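Local coordinates for glucan-binding protein C, GbpC (Streptococcus mutans UA159, PDB 5UQZ), which probably binds glucan at the streptococcal cell surface and mediates both sucrose-independent and sucrose-dependent adherence, this piece being its calcium-binding beta-supersandwich domain with a long N-terminal helix, at residues A[219-224]-A[329-334]; A[64-69]-A[174-179]; A[243-248]-A[306-311]; A[247-252]-A[333-338]. All coordinates share one frame; numbering follows the deposited sequence.

Contact 1: residues A[219-224]-A[329-334]. With CA (calcium ion), chain B.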
loop_
_atom_site.group_PDB
_atom_site.type_symbol
_atom_site.label_atom_id
_atom_site.label_comp_id
_atom_site.label_asym_id
_atom_site.label_seq_id
_atom_site.Cartn_x
_atom_site.Cartn_y
_atom_site.Cartn_z
ATOM N N ILE A 219 10.578 12.222 -5.643
ATOM C CA ILE A 219 10.737 10.922 -5.008
ATOM C C ILE A 219 9.342 10.443 -4.638
ATOM O O ILE A 219 8.612 11.126 -3.906
ATOM C CB ILE A 219 11.671 10.961 -3.789
ATOM C CG1 ILE A 219 12.974 11.739 -4.082
ATOM C CG2 ILE A 219 11.987 9.505 -3.358
ATOM C CD1 ILE A 219 13.749 11.274 -5.286
ATOM N N MET A 220 8.944 9.294 -5.158
ATOM C CA MET A 220 7.584 8.814 -4.981
ATOM C C MET A 220 7.578 7.448 -4.311
ATOM O O MET A 220 8.473 6.617 -4.494
ATOM C CB MET A 220 6.873 8.773 -6.318
ATOM C CG MET A 220 6.777 10.186 -6.886
ATOM S SD MET A 220 5.646 10.386 -8.241
ATOM C CE MET A 220 4.108 10.240 -7.332
ATOM N N SER A 221 6.531 7.206 -3.562
ATOM C CA SER A 221 6.401 5.987 -2.785
ATOM C C SER A 221 5.918 4.838 -3.654
ATOM O O SER A 221 5.092 5.011 -4.552
ATOM C CB SER A 221 5.400 6.225 -1.661
ATOM O OG SER A 221 4.124 6.539 -2.186
ATOM N N LEU A 222 6.399 3.638 -3.338
ATOM C CA LEU A 222 5.869 2.385 -3.867
ATOM C C LEU A 222 5.719 1.479 -2.642
ATOM O O LEU A 222 6.412 0.460 -2.453
ATOM C CB LEU A 222 6.823 1.794 -4.920
ATOM C CG LEU A 222 6.977 2.714 -6.149
ATOM C CD1 LEU A 222 8.111 2.281 -7.041
ATOM C CD2 LEU A 222 5.673 2.861 -6.951
ATOM N N SER A 223 4.786 1.859 -1.780
ATOM C CA SER A 223 4.580 1.167 -0.524
ATOM C C SER A 223 3.653 -0.031 -0.695
ATOM O O SER A 223 3.039 -0.245 -1.744
ATOM C CB SER A 223 3.970 2.132 0.481
ATOM O OG SER A 223 4.834 3.246 0.691
ATOM N N SER A 224 3.566 -0.835 0.371
ATOM C CA SER A 224 2.540 -1.861 0.456
ATOM C C SER A 224 2.644 -2.869 -0.705
ATOM O O SER A 224 1.661 -3.268 -1.319
ATOM C CB SER A 224 1.157 -1.220 0.523
ATOM O OG SER A 224 0.144 -2.172 0.775
ATOM N N PHE A 329 -3.334 0.334 -5.069
ATOM C CA PHE A 329 -2.032 0.861 -5.450
ATOM C C PHE A 329 -2.106 2.364 -5.358
ATOM O O PHE A 329 -2.890 2.988 -6.076
ATOM C CB PHE A 329 -1.673 0.458 -6.890
ATOM C CG PHE A 329 -0.332 0.966 -7.283
ATOM C CD1 PHE A 329 0.809 0.277 -6.921
ATOM C CD2 PHE A 329 -0.202 2.179 -7.944
ATOM C CE1 PHE A 329 2.076 0.806 -7.218
ATOM C CE2 PHE A 329 1.052 2.683 -8.244
ATOM C CZ PHE A 329 2.189 1.999 -7.886
ATOM N N ALA A 330 -1.250 2.940 -4.535
ATOM C CA ALA A 330 -1.152 4.374 -4.418
ATOM C C ALA A 330 0.297 4.771 -4.618
ATOM O O ALA A 330 1.218 4.019 -4.258
ATOM C CB ALA A 330 -1.684 4.911 -3.091
ATOM N N THR A 331 0.509 5.926 -5.221
ATOM C CA THR A 331 1.862 6.488 -5.212
ATOM C C THR A 331 1.742 7.985 -4.997
ATOM O O THR A 331 0.841 8.642 -5.510
ATOM C CB THR A 331 2.643 6.126 -6.528
ATOM O OG1 THR A 331 3.969 6.690 -6.439
ATOM C CG2 THR A 331 1.959 6.714 -7.747
ATOM N N ASN A 332 2.644 8.525 -4.215
ATOM C CA ASN A 332 2.575 9.905 -3.732
ATOM C C ASN A 332 3.967 10.218 -3.174
ATOM O O ASN A 332 4.887 9.410 -3.298
ATOM C CB ASN A 332 1.430 10.039 -2.738
ATOM C CG ASN A 332 1.499 8.983 -1.711
ATOM O OD1 ASN A 332 2.570 8.782 -1.071
ATOM N ND2 ASN A 332 0.429 8.222 -1.578
ATOM N N SER A 333 4.127 11.366 -2.539
ATOM C CA SER A 333 5.448 11.740 -2.029
ATOM C C SER A 333 5.739 11.200 -0.654
ATOM O O SER A 333 6.848 11.418 -0.157
ATOM C CB SER A 333 5.618 13.252 -2.028
ATOM O OG SER A 333 4.679 13.884 -1.173
ATOM N N ALA A 334 4.805 10.464 -0.039
ATOM C CA ALA A 334 5.006 9.990 1.335
ATOM C C ALA A 334 5.709 8.639 1.337
ATOM O O ALA A 334 5.116 7.568 1.513
ATOM C CB ALA A 334 3.677 9.940 2.048
HETATM CA CA CA B . -0.628 -3.724 -0.966
HETATM O O HOH W 1 2.872 4.063 -2.136
HETATM O O HOH W 2 0.284 1.219 -2.650
HETATM O O HOH W 3 3.716 5.318 1.875
HETATM O O HOH W 4 2.605 1.593 -4.315
HETATM O O HOH W 5 -2.141 -3.770 0.973
HETATM O O HOH W 6 -2.359 -5.615 -1.015
HETATM O O HOH W 7 -2.972 -3.049 -1.395
HETATM O O HOH W 8 -0.541 -1.973 -2.569
#
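In the beta-supersandwich of GbpC, the outer strand 219-222 meets the irregular chain that follows strand 325-329, and S221 bonds to N332 and T331. The backbone bond S221 N to N332 O (2.8 Å) is nearly linear and lies almost on the C=O axis. With OG set between backbone N and carbonyl carbon (chi1 62°), the S221 hydroxyl reaches the N332 side chain, OG to OD1 being 2.9 Å; the backbone O of N332 is a second possible acceptor for the same proton. OD1 also receives A334 N at 3.0 Å in an Asx turn, and ND2 is bonded to T177 O, so both amide ends are held. T331 OG1 donates to S221 O (2.8 Å) in the plane of that carbonyl. Further on, L222 CD2 touches CZ at the edge of the F329 ring, 3.7 Å away, and F329 in turn stacks on F314. Beside S223, water 1 joins S221 OG, S223 N and A330 O. S224 binds the calcium ion through O and OG, with N226, E237 and four waters completing the site. Direct bonds thus fasten the strand at S221, while water mediates the polar link near the metal.

Contact 2: residues A[64-69]-A[174-179]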
loop_
_atom_site.group_PDB
_atom_site.type_symbol
_atom_site.label_atom_id
_atom_site.label_comp_id
_atom_site.label_asym_id
_atom_site.label_seq_id
_atom_site.Cartn_x
_atom_site.Cartn_y
_atom_site.Cartn_z
ATOM N N LEU A 64 9.292 17.079 -4.280
ATOM C CA LEU A 64 7.873 16.894 -4.551
ATOM C C LEU A 64 7.133 16.847 -3.216
ATOM O O LEU A 64 7.504 16.078 -2.325
ATOM C CB LEU A 64 7.645 15.583 -5.293
ATOM C CG LEU A 64 6.155 15.296 -5.610
ATOM C CD1 LEU A 64 5.610 16.255 -6.648
ATOM C CD2 LEU A 64 6.033 13.853 -6.138
ATOM N N VAL A 65 6.064 17.635 -3.110
ATOM C CA VAL A 65 5.098 17.535 -2.026
ATOM C C VAL A 65 3.771 17.193 -2.691
ATOM O O VAL A 65 3.200 18.026 -3.397
ATOM C CB VAL A 65 5.018 18.839 -1.204
ATOM C CG1 VAL A 65 4.001 18.669 -0.092
ATOM C CG2 VAL A 65 6.409 19.230 -0.669
ATOM N N PHE A 66 3.313 15.966 -2.509
ATOM C CA PHE A 66 2.135 15.458 -3.204
ATOM C C PHE A 66 1.594 14.339 -2.328
ATOM O O PHE A 66 1.839 13.151 -2.545
ATOM C CB PHE A 66 2.547 14.966 -4.583
ATOM C CG PHE A 66 1.387 14.403 -5.405
ATOM C CD1 PHE A 66 0.264 15.179 -5.696
ATOM C CD2 PHE A 66 1.439 13.126 -5.898
ATOM C CE1 PHE A 66 -0.774 14.642 -6.469
ATOM C CE2 PHE A 66 0.421 12.606 -6.674
ATOM C CZ PHE A 66 -0.665 13.376 -6.964
ATOM N N ILE A 67 0.891 14.738 -1.279
ATOM C CA ILE A 67 0.515 13.785 -0.245
ATOM C C ILE A 67 -0.929 13.808 0.143
ATOM O O ILE A 67 -1.460 12.793 0.609
ATOM C CB ILE A 67 1.401 13.879 0.982
ATOM C CG1 ILE A 67 1.028 12.831 2.024
ATOM C CG2 ILE A 67 1.350 15.149 1.515
ATOM C CD1 ILE A 67 0.836 11.383 1.347
ATOM N N ASN A 68 -1.579 14.934 0.015
ATOM C CA ASN A 68 -2.950 15.047 0.535
ATOM C C ASN A 68 -3.698 16.026 -0.353
ATOM O O ASN A 68 -3.344 17.192 -0.329
ATOM C CB ASN A 68 -2.790 15.604 1.997
ATOM C CG ASN A 68 -4.071 16.068 2.670
ATOM O OD1 ASN A 68 -5.045 15.322 2.752
ATOM N ND2 ASN A 68 -4.030 17.288 3.264
ATOM N N GLU A 69 -4.708 15.579 -1.112
ATOM C CA GLU A 69 -5.470 16.483 -1.975
ATOM C C GLU A 69 -6.942 16.159 -1.824
ATOM O O GLU A 69 -7.603 15.637 -2.734
ATOM C CB GLU A 69 -5.001 16.389 -3.431
ATOM C CG GLU A 69 -3.607 17.025 -3.624
ATOM C CD GLU A 69 -3.583 18.531 -3.316
ATOM O OE1 GLU A 69 -4.650 19.181 -3.195
ATOM O OE2 GLU A 69 -2.458 19.095 -3.199
ATOM N N HIS A 174 -11.102 10.381 -5.885
ATOM C CA HIS A 174 -11.018 11.740 -6.423
ATOM C C HIS A 174 -9.726 12.425 -5.991
ATOM O O HIS A 174 -9.278 13.344 -6.675
ATOM C CB HIS A 174 -12.258 12.565 -6.094
ATOM C CG HIS A 174 -12.400 12.919 -4.656
ATOM N ND1 HIS A 174 -11.884 14.088 -4.150
ATOM C CD2 HIS A 174 -12.967 12.263 -3.624
ATOM C CE1 HIS A 174 -12.143 14.137 -2.851
ATOM N NE2 HIS A 174 -12.827 13.058 -2.519
ATOM N N ASP A 175 -9.125 11.980 -4.872
ATOM C CA ASP A 175 -7.819 12.467 -4.444
ATOM C C ASP A 175 -6.742 11.642 -5.153
ATOM O O ASP A 175 -6.589 10.445 -4.860
ATOM C CB ASP A 175 -7.710 12.344 -2.921
ATOM C CG ASP A 175 -6.351 12.813 -2.375
ATOM O OD1 ASP A 175 -5.385 12.933 -3.142
ATOM O OD2 ASP A 175 -6.242 13.014 -1.153
ATOM N N PRO A 176 -5.962 12.241 -6.072
ATOM C CA PRO A 176 -5.024 11.439 -6.873
ATOM C C PRO A 176 -3.911 10.830 -6.044
ATOM O O PRO A 176 -3.241 9.903 -6.522
ATOM C CB PRO A 176 -4.455 12.448 -7.902
ATOM C CG PRO A 176 -4.613 13.766 -7.207
ATOM C CD PRO A 176 -5.892 13.675 -6.411
ATOM N N THR A 177 -3.647 11.324 -4.830
ATOM C CA THR A 177 -2.618 10.726 -3.994
ATOM C C THR A 177 -3.055 9.397 -3.439
ATOM O O THR A 177 -2.206 8.676 -2.880
ATOM C CB THR A 177 -2.207 11.691 -2.862
ATOM O OG1 THR A 177 -3.260 11.809 -1.916
ATOM C CG2 THR A 177 -1.739 13.029 -3.380
ATOM N N LYS A 178 -4.346 9.034 -3.583
ATOM C CA LYS A 178 -4.834 7.710 -3.190
ATOM C C LYS A 178 -4.892 6.767 -4.388
ATOM O O LYS A 178 -5.019 5.559 -4.218
ATOM C CB LYS A 178 -6.224 7.854 -2.566
ATOM C CG LYS A 178 -6.195 8.599 -1.238
ATOM C CD LYS A 178 -7.618 8.920 -0.767
ATOM C CE LYS A 178 -8.502 7.716 -0.512
ATOM N NZ LYS A 178 -9.835 8.221 -0.068
ATOM N N THR A 179 -4.794 7.298 -5.613
ATOM C CA THR A 179 -4.663 6.536 -6.853
ATOM C C THR A 179 -5.842 5.594 -7.084
ATOM O O THR A 179 -6.933 6.100 -7.314
ATOM C CB THR A 179 -3.275 5.881 -6.973
ATOM O OG1 THR A 179 -2.246 6.732 -6.426
ATOM C CG2 THR A 179 -2.943 5.581 -8.416
#
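F66 opens the contact by laying one face of its ring against T177 in the turn between strands 167-172 and 180-184, the connection between two neighbouring strands of the four-stranded antiparallel sheet. T177 CG2 sits over the ring centre, 3.6 Å from the centroid and 10° off the normal, a CH-pi contact. Its methyl is anti to the carbonyl carbon, beside the backbone N, and lies close to all six ring carbons. P176 CG approaches the same ring obliquely, 4.0 Å from CZ. V152 of strand 151-160 also touches the F66 side chain, and the backbone N of F66 is bonded to S333 OG, so the residue is held by its main chain as well as by its ring.

At I67 the backbone takes over: its carbonyl O lies 3.3 Å from T177 OG1. The side chain of I67 packs on A334. N68 follows with its backbone N near the T177 methyl, while its carbonyl O is bonded to N141 ND2.

E69 makes the polar link between the segments. Its backbone N donates to D175 OD2 at 3.0 Å, coming from above the carboxylate plane, and its CB lies beside OD1. The E69 carboxylate leads off to S142 OG and to the backbone N of V140 and N141. The other oxygen of D175 organises its own turn. D175 OD1 takes T177 N at 2.9 Å, an Asx turn, and T177 OG1 at 2.7 Å, both donors arriving from the same face of the carboxylate.

Contact 3: residues A[243-248]-A[306-311]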
loop_
_atom_site.group_PDB
_atom_site.type_symbol
_atom_site.label_atom_id
_atom_site.label_comp_id
_atom_site.label_asym_id
_atom_site.label_seq_id
_atom_site.Cartn_x
_atom_site.Cartn_y
_atom_site.Cartn_z
ATOM N N ASP A 243 11.670 3.422 -17.162
ATOM C CA ASP A 243 12.798 4.341 -17.141
ATOM C C ASP A 243 12.950 5.141 -15.849
ATOM O O ASP A 243 13.910 5.924 -15.706
ATOM C CB ASP A 243 12.705 5.261 -18.363
ATOM C CG ASP A 243 14.015 5.969 -18.669
ATOM O OD1 ASP A 243 15.086 5.327 -18.555
ATOM O OD2 ASP A 243 13.964 7.149 -18.985
ATOM N N ASN A 244 12.062 4.946 -14.886
ATOM C CA ASN A 244 12.227 5.570 -13.565
ATOM C C ASN A 244 13.235 4.771 -12.761
ATOM O O ASN A 244 13.587 3.651 -13.129
ATOM C CB ASN A 244 10.875 5.633 -12.890
ATOM C CG ASN A 244 9.865 6.311 -13.796
ATOM O OD1 ASN A 244 9.937 7.530 -14.025
ATOM N ND2 ASN A 244 8.879 5.553 -14.299
ATOM N N GLU A 245 13.727 5.347 -11.666
ATOM C CA GLU A 245 14.860 4.775 -10.940
ATOM C C GLU A 245 14.442 4.258 -9.574
ATOM O O GLU A 245 13.872 4.995 -8.779
ATOM C CB GLU A 245 15.952 5.817 -10.806
ATOM C CG GLU A 245 17.194 5.300 -10.198
ATOM C CD GLU A 245 18.361 6.259 -10.334
ATOM O OE1 GLU A 245 19.422 5.896 -9.762
ATOM O OE2 GLU A 245 18.224 7.320 -11.011
ATOM N N PHE A 246 14.820 3.022 -9.245
ATOM C CA PHE A 246 14.492 2.448 -7.946
ATOM C C PHE A 246 15.313 3.107 -6.847
ATOM O O PHE A 246 16.508 3.324 -7.015
ATOM C CB PHE A 246 14.812 0.944 -7.969
ATOM C CG PHE A 246 14.577 0.231 -6.662
ATOM C CD1 PHE A 246 13.407 0.379 -5.939
ATOM C CD2 PHE A 246 15.512 -0.702 -6.225
ATOM C CE1 PHE A 246 13.186 -0.352 -4.797
ATOM C CE2 PHE A 246 15.297 -1.433 -5.062
ATOM C CZ PHE A 246 14.141 -1.248 -4.339
ATOM N N VAL A 247 14.664 3.414 -5.723
ATOM C CA VAL A 247 15.307 3.836 -4.498
ATOM C C VAL A 247 15.021 2.762 -3.447
ATOM O O VAL A 247 13.870 2.601 -2.990
ATOM C CB VAL A 247 14.815 5.218 -4.055
ATOM C CG1 VAL A 247 15.471 5.577 -2.734
ATOM C CG2 VAL A 247 15.121 6.269 -5.145
ATOM N N LYS A 248 16.069 2.026 -3.051
ATOM C CA LYS A 248 15.922 0.956 -2.079
ATOM C C LYS A 248 15.690 1.549 -0.692
ATOM O O LYS A 248 16.401 2.465 -0.250
ATOM C CB LYS A 248 17.215 0.126 -2.121
ATOM C CG LYS A 248 17.340 -0.926 -0.997
ATOM C CD LYS A 248 16.323 -2.040 -1.135
ATOM C CE LYS A 248 16.235 -2.961 0.098
ATOM N NZ LYS A 248 17.477 -3.442 0.560
ATOM N N THR A 306 12.776 7.422 -7.919
ATOM C CA THR A 306 12.911 8.748 -8.528
ATOM C C THR A 306 12.069 8.718 -9.786
ATOM O O THR A 306 12.381 7.965 -10.737
ATOM C CB THR A 306 14.372 9.053 -8.834
ATOM O OG1 THR A 306 15.121 9.047 -7.610
ATOM C CG2 THR A 306 14.485 10.415 -9.493
ATOM N N TYR A 307 10.944 9.401 -9.730
ATOM C CA TYR A 307 9.990 9.410 -10.822
ATOM C C TYR A 307 10.401 10.474 -11.825
ATOM O O TYR A 307 10.487 11.672 -11.503
ATOM C CB TYR A 307 8.583 9.685 -10.269
ATOM C CG TYR A 307 7.549 9.730 -11.382
ATOM C CD1 TYR A 307 7.319 8.613 -12.174
ATOM C CD2 TYR A 307 6.846 10.907 -11.688
ATOM C CE1 TYR A 307 6.430 8.665 -13.249
ATOM C CE2 TYR A 307 5.957 10.960 -12.716
ATOM C CZ TYR A 307 5.739 9.859 -13.490
ATOM O OH TYR A 307 4.875 9.881 -14.558
ATOM N N LYS A 308 10.661 10.023 -13.055
ATOM C CA LYS A 308 11.211 10.896 -14.098
ATOM C C LYS A 308 10.148 11.277 -15.127
ATOM O O LYS A 308 10.471 11.855 -16.164
ATOM C CB LYS A 308 12.382 10.199 -14.780
ATOM C CG LYS A 308 13.544 10.029 -13.778
ATOM C CD LYS A 308 14.723 9.284 -14.453
ATOM C CE LYS A 308 15.842 9.062 -13.453
ATOM N NZ LYS A 308 17.062 8.393 -13.998
ATOM N N GLY A 309 8.892 10.963 -14.867
ATOM C CA GLY A 309 7.841 11.343 -15.793
ATOM C C GLY A 309 7.492 10.306 -16.825
ATOM O O GLY A 309 6.635 10.578 -17.653
ATOM N N GLU A 310 8.003 9.122 -16.729
ATOM C CA GLU A 310 7.808 8.083 -17.725
ATOM C C GLU A 310 6.919 6.969 -17.182
ATOM O O GLU A 310 6.796 6.792 -15.964
ATOM C CB GLU A 310 9.193 7.548 -18.095
ATOM C CG GLU A 310 10.053 8.659 -18.739
ATOM C CD GLU A 310 10.804 8.240 -19.988
ATOM O OE1 GLU A 310 10.726 7.085 -20.484
ATOM O OE2 GLU A 310 11.526 9.113 -20.493
ATOM N N PRO A 311 6.279 6.197 -18.048
ATOM C CA PRO A 311 5.301 5.187 -17.549
ATOM C C PRO A 311 5.964 4.107 -16.686
ATOM O O PRO A 311 7.163 3.776 -16.820
ATOM C CB PRO A 311 4.748 4.572 -18.844
ATOM C CG PRO A 311 4.941 5.678 -19.873
ATOM C CD PRO A 311 6.266 6.341 -19.525
HETATM O O HOH W 9 9.256 4.081 -18.535
#
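N244 is gripped at both ends of its amide by the chain that leaves strand 303-306. Its OD1 accepts from K308 N at 2.8 Å, and its ND2 donates to E310 O at 2.9 Å. The second bond is straight, 179° at the hydrogen; the acceptor lies in the amide plane of N244, although ND2 stands well above the carbonyl plane of E310. The side chain thus spans the turn at K308 and G309, bonding to the backbone at either end of it. Just beside it the regular pairing of the three-stranded antiparallel sheet begins, where E245 and T306 form a hydrogen-bonded pair: E245 N to T306 O, 3.1 Å, and T306 N to E245 O, 2.8 Å.

Around this polar centre lie Y307 and K308. The Y307 ring runs alongside the N244 amide, the planes 32° apart, and its OH is bonded to I201 O. Over the centre of one ring face sits G309 N. K308, extended beyond CG, carries its ammonium group to E245, but the salt bridge is weak, with NZ 3.4 Å from OE2. At the outer end of the contact, D243 OD2 comes within 3.5 Å of E310 OE2, two like charges close together.

Further out, L241 O gives N244 ND2 a second acceptor, so ND2 bonds both to E310 and to the residues just before its own segment. T306 OG1 is bonded to R57 NH2, while V247 CG2 packs on the same hydroxyl. Water 9 closes the outer end, accepting from D243 N and donating to P311 O at 2.7 Å.

Contact 4: residues A[247-252]-A[333-338]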
loop_
_atom_site.group_PDB
_atom_site.type_symbol
_atom_site.label_atom_id
_atom_site.label_comp_id
_atom_site.label_asym_id
_atom_site.label_seq_id
_atom_site.Cartn_x
_atom_site.Cartn_y
_atom_site.Cartn_z
ATOM N N VAL A 247 14.664 3.414 -5.723
ATOM C CA VAL A 247 15.307 3.836 -4.498
ATOM C C VAL A 247 15.021 2.762 -3.447
ATOM O O VAL A 247 13.870 2.601 -2.990
ATOM C CB VAL A 247 14.815 5.218 -4.055
ATOM C CG1 VAL A 247 15.471 5.577 -2.734
ATOM C CG2 VAL A 247 15.121 6.269 -5.145
ATOM N N LYS A 248 16.069 2.026 -3.051
ATOM C CA LYS A 248 15.922 0.956 -2.079
ATOM C C LYS A 248 15.690 1.549 -0.692
ATOM O O LYS A 248 16.401 2.465 -0.250
ATOM C CB LYS A 248 17.215 0.126 -2.121
ATOM C CG LYS A 248 17.340 -0.926 -0.997
ATOM C CD LYS A 248 16.323 -2.040 -1.135
ATOM C CE LYS A 248 16.235 -2.961 0.098
ATOM N NZ LYS A 248 17.477 -3.442 0.560
ATOM N N ILE A 249 14.756 0.974 0.057
ATOM C CA ILE A 249 14.463 1.417 1.424
ATOM C C ILE A 249 15.216 0.508 2.394
ATOM O O ILE A 249 15.055 -0.714 2.321
ATOM C CB ILE A 249 12.960 1.379 1.713
ATOM C CG1 ILE A 249 12.162 2.277 0.722
ATOM C CG2 ILE A 249 12.697 1.752 3.182
ATOM C CD1 ILE A 249 12.443 3.692 0.847
ATOM N N PRO A 250 16.096 1.037 3.242
ATOM C CA PRO A 250 16.878 0.154 4.142
ATOM C C PRO A 250 15.976 -0.697 5.015
ATOM O O PRO A 250 14.979 -0.222 5.556
ATOM C CB PRO A 250 17.689 1.129 5.007
ATOM C CG PRO A 250 17.424 2.428 4.487
ATOM C CD PRO A 250 16.367 2.471 3.444
ATOM N N GLY A 251 16.323 -1.977 5.123
ATOM C CA GLY A 251 15.559 -2.922 5.926
ATOM C C GLY A 251 14.303 -3.428 5.271
ATOM O O GLY A 251 13.611 -4.254 5.888
ATOM N N SER A 252 13.952 -2.947 4.094
ATOM C CA SER A 252 12.724 -3.406 3.460
ATOM C C SER A 252 12.881 -4.802 2.874
ATOM O O SER A 252 13.980 -5.211 2.448
ATOM C CB SER A 252 12.359 -2.438 2.344
ATOM O OG SER A 252 11.215 -2.925 1.678
ATOM N N SER A 333 4.127 11.366 -2.539
ATOM C CA SER A 333 5.448 11.740 -2.029
ATOM C C SER A 333 5.739 11.200 -0.654
ATOM O O SER A 333 6.848 11.418 -0.157
ATOM C CB SER A 333 5.618 13.252 -2.028
ATOM O OG SER A 333 4.679 13.884 -1.173
ATOM N N ALA A 334 4.805 10.464 -0.039
ATOM C CA ALA A 334 5.006 9.990 1.335
ATOM C C ALA A 334 5.709 8.639 1.337
ATOM O O ALA A 334 5.116 7.568 1.513
ATOM C CB ALA A 334 3.677 9.940 2.048
ATOM N N VAL A 335 6.999 8.690 1.117
ATOM C CA VAL A 335 7.823 7.494 1.130
ATOM C C VAL A 335 7.891 6.926 2.540
ATOM O O VAL A 335 8.104 7.658 3.508
ATOM C CB VAL A 335 9.213 7.848 0.571
ATOM C CG1 VAL A 335 10.149 6.623 0.620
ATOM C CG2 VAL A 335 9.107 8.404 -0.857
ATOM N N ALA A 336 7.744 5.603 2.652
ATOM C CA ALA A 336 7.792 4.888 3.929
ATOM C C ALA A 336 9.249 4.521 4.224
ATOM O O ALA A 336 9.833 3.661 3.551
ATOM C CB ALA A 336 6.942 3.623 3.808
ATOM N N VAL A 337 9.812 5.150 5.250
ATOM C CA VAL A 337 11.206 4.903 5.652
ATOM C C VAL A 337 11.231 4.393 7.084
ATOM O O VAL A 337 10.271 4.592 7.846
ATOM C CB VAL A 337 12.088 6.162 5.505
ATOM C CG1 VAL A 337 12.177 6.560 4.035
ATOM C CG2 VAL A 337 11.561 7.275 6.390
ATOM N N PRO A 338 12.309 3.739 7.497
ATOM C CA PRO A 338 12.406 3.334 8.912
ATOM C C PRO A 338 12.397 4.546 9.831
ATOM O O PRO A 338 12.978 5.584 9.516
ATOM C CB PRO A 338 13.756 2.635 8.983
ATOM C CG PRO A 338 14.275 2.507 7.667
ATOM C CD PRO A 338 13.489 3.333 6.702
#
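Two torsions spread the branches of I249 over the opposing segment: CG1 is anti to the carbonyl carbon (chi1 -59°), and chi2 of -66° then places CD1 on the V335 side, while CG2 stands anti to the backbone N. CD1 meets V335 CG1 at 3.7 Å. V337 CG1 is a looser neighbour of the same methyl, 4.3 Å from CD1. The other branch, CG2, covers A336 O at 3.5 Å and reaches P338 CD at 3.9 Å. Three carbons of I249 therefore gather round the carbonyl of A336, a buried oxygen with no hydrogen-bond partner in the model.

The isoleucine opens a type II beta turn, I249 to S252, in the connection between strands 245-247 and 254-257; the turn is closed by S252 N to I249 O at 3.1 Å. G251 supplies the positive phi at its third position. P250, at the second, directs its carbonyl O toward P338 CG, 3.5 Å away, and the two proline rings come together more loosely through their CD atoms.

The partner segment, 333-338, is the irregular run beyond strand 325-329, and no hydrogen bond crosses between the segments. Its apolar side chains also meet the helical elements of the N-terminal region: V335 and V337 both touch V58 of helix 57-60. Along the long helix 3-51, Y45 packs against both P250 and V337, and A41 lies against P338. On the sheet side, A304 of strand 303-306 touches both I249 and V335.

From the N terminus, the long helix 3-51 leads to segment 64-69, which contact 2 joins to the turn at 174-179, closing the first loop before any other contact opens. Strand 219-222 then starts contact 1, whose loop runs to 329-334 and contains all of contact 3, the shorter closure from 243-248 to 306-311. Contact 4 starts from the end of the 243-248 segment, sharing V247 and K248 with contact 3, and ends at 333-338, sharing S333 and A334 with contact 1. The chain after strand 325-329 is thus tied to strand 219-222, to the 174-179 turn through N332 and T177, and finally to the 249-252 turn.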